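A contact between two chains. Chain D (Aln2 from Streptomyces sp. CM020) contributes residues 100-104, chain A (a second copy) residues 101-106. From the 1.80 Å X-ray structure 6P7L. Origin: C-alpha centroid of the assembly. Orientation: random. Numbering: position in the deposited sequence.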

# COMPACT_ATOMS: atom_id res chain seq x y z
N ARG D 100 6.21 9.11 7.63
CA ARG D 100 5.44 7.88 7.51
C ARG D 100 6.10 6.99 6.46
O ARG D 100 6.32 7.44 5.34
CB ARG D 100 3.99 8.15 7.12
CG ARG D 100 3.25 8.96 8.14
CD ARG D 100 2.94 8.13 9.38
NE ARG D 100 2.30 8.94 10.40
CZ ARG D 100 2.31 8.65 11.70
NH1 ARG D 100 2.92 7.56 12.17
NH2 ARG D 100 1.71 9.48 12.56
N HIS D 101 6.41 5.75 6.84
CA HIS D 101 7.02 4.76 5.94
C HIS D 101 5.88 4.03 5.24
O HIS D 101 4.89 3.65 5.86
CB HIS D 101 7.92 3.77 6.71
CG HIS D 101 9.29 4.31 7.03
ND1 HIS D 101 9.50 5.27 7.99
CD2 HIS D 101 10.51 4.06 6.48
CE1 HIS D 101 10.79 5.59 8.03
NE2 HIS D 101 11.42 4.88 7.12
N TRP D 102 6.02 3.85 3.92
CA TRP D 102 5.05 3.16 3.08
C TRP D 102 5.79 2.01 2.43
O TRP D 102 6.82 2.23 1.79
CB TRP D 102 4.49 4.11 2.00
CG TRP D 102 3.83 5.33 2.57
CD1 TRP D 102 4.44 6.45 3.01
CD2 TRP D 102 2.43 5.50 2.80
NE1 TRP D 102 3.50 7.33 3.53
CE2 TRP D 102 2.26 6.77 3.40
CE3 TRP D 102 1.30 4.73 2.53
CZ2 TRP D 102 1.00 7.27 3.73
CZ3 TRP D 102 0.04 5.23 2.88
CH2 TRP D 102 -0.09 6.48 3.49
N PHE D 103 5.29 0.78 2.62
CA PHE D 103 5.79 -0.42 1.94
C PHE D 103 4.77 -0.91 0.92
O PHE D 103 3.55 -0.78 1.12
CB PHE D 103 6.08 -1.58 2.91
CG PHE D 103 7.15 -1.32 3.93
CD1 PHE D 103 7.91 -0.16 3.95
CD2 PHE D 103 7.42 -2.30 4.90
CE1 PHE D 103 8.88 0.04 4.91
CE2 PHE D 103 8.40 -2.12 5.89
CZ PHE D 103 9.13 -0.95 5.90
N ASP D 104 5.24 -1.52 -0.16
CA ASP D 104 4.31 -2.11 -1.12
C ASP D 104 5.07 -3.09 -1.99
O ASP D 104 6.30 -3.18 -1.93
CB ASP D 104 3.64 -1.01 -1.94
CG ASP D 104 2.34 -1.45 -2.59
OD1 ASP D 104 1.88 -2.58 -2.37
OD2 ASP D 104 1.77 -0.64 -3.33
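Chain A (101-106) HWFDMM

Two copies of the same strand meet here at a right angle, and the contact is made largely by side chains of chain A reaching the backbone and aromatic rings of chain D. It illustrates a general point: strands that cross at a right angle do not form a backbone ladder, and here side chains make the contact instead. Chain A is already an extended strand at H101(A) and continues through F103(A), with its N-to-C direction at 90° to that of the strand 100-104 of chain D; the axes approach to 8.0 Å. The nearest CA pair joins W102(D) and D104(A), CA to CA 6.4 Å.

D104(A) points toward chain D, with chi1 at -154° (t), and carries the polar part of the contact. Its OD2 accepts a weak hydrogen bond from the backbone N of F103(D) at 3.0 Å, the N-H...O angle being only 123°. The same OD2 lies 2.7 Å from O of F103(D); whether a proton lies between the two oxygens is left open. CB of D104(A) lies 3.4 Å from CE3 of W102(D). The edge of the indole meets the backbone before it, with CZ3 of W102(D) 3.8 Å from O of W102(A).

At M105(A) the chain turns a corner, with phi/psi of 56/52, far from the extended values before it. A weak hydrogen bond joins N of M105(A) to OD1 of D104(A), 3.0 Å. The thioether comes down on chain D: SD of M105(A) lies over the face of the F103(D) ring, 4.7 Å from its centroid, while CE of M105(A) packs 3.9 Å from CB of F103(D). Farther back along the side chain, CG of M105(A) approaches O of H101(D) at 3.5 Å. F103(A), by contrast, points away.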

# COMPACT_ATOMS: atom_id res chain seq x y z
N HIS A 101 -7.72 7.44 -2.18
CA HIS A 101 -7.28 7.19 -0.81
C HIS A 101 -6.33 6.01 -0.85
O HIS A 101 -6.60 5.01 -1.52
CB HIS A 101 -8.45 6.89 0.13
CG HIS A 101 -9.17 8.11 0.61
ND1 HIS A 101 -9.96 8.88 -0.21
CD2 HIS A 101 -9.17 8.73 1.81
CE1 HIS A 101 -10.45 9.90 0.47
NE2 HIS A 101 -9.98 9.83 1.70
N TRP A 102 -5.21 6.13 -0.13
CA TRP A 102 -4.18 5.11 -0.01
C TRP A 102 -4.02 4.79 1.48
O TRP A 102 -3.73 5.69 2.27
CB TRP A 102 -2.85 5.63 -0.58
CG TRP A 102 -2.92 6.01 -1.99
CD1 TRP A 102 -3.39 7.20 -2.49
CD2 TRP A 102 -2.53 5.23 -3.12
NE1 TRP A 102 -3.30 7.21 -3.86
CE2 TRP A 102 -2.79 6.00 -4.27
CE3 TRP A 102 -2.00 3.95 -3.27
CZ2 TRP A 102 -2.53 5.54 -5.55
CZ3 TRP A 102 -1.76 3.49 -4.55
CH2 TRP A 102 -2.02 4.29 -5.66
N PHE A 103 -4.18 3.53 1.84
CA PHE A 103 -3.98 3.05 3.21
C PHE A 103 -2.77 2.15 3.21
O PHE A 103 -2.52 1.44 2.21
CB PHE A 103 -5.15 2.23 3.73
CG PHE A 103 -6.45 2.94 3.87
CD1 PHE A 103 -6.57 4.31 3.64
CD2 PHE A 103 -7.56 2.23 4.27
CE1 PHE A 103 -7.80 4.92 3.78
CE2 PHE A 103 -8.77 2.83 4.41
CZ PHE A 103 -8.90 4.18 4.16
N ASP A 104 -2.05 2.12 4.32
CA ASP A 104 -0.92 1.21 4.46
C ASP A 104 -0.58 1.06 5.93
O ASP A 104 -1.10 1.79 6.80
CB ASP A 104 0.27 1.74 3.65
CG ASP A 104 1.23 0.65 3.20
OD1 ASP A 104 0.94 -0.56 3.34
OD2 ASP A 104 2.30 1.06 2.69
N MET A 105 0.30 0.08 6.21
CA MET A 105 0.82 -0.20 7.55
C MET A 105 -0.33 -0.45 8.54
O MET A 105 -0.40 0.18 9.62
CB MET A 105 1.71 0.93 8.10
CG MET A 105 3.10 1.16 7.54
SD MET A 105 4.17 -0.26 7.26
CE MET A 105 3.49 -0.30 5.59
N MET A 106 -1.23 -1.35 8.17
CA MET A 106 -2.47 -1.56 8.91
C MET A 106 -2.35 -2.70 9.91
O MET A 106 -2.09 -3.84 9.52
CB MET A 106 -3.62 -1.85 7.96
CG MET A 106 -4.92 -1.99 8.66
SD MET A 106 -6.23 -2.42 7.49
CE MET A 106 -6.25 -0.92 6.47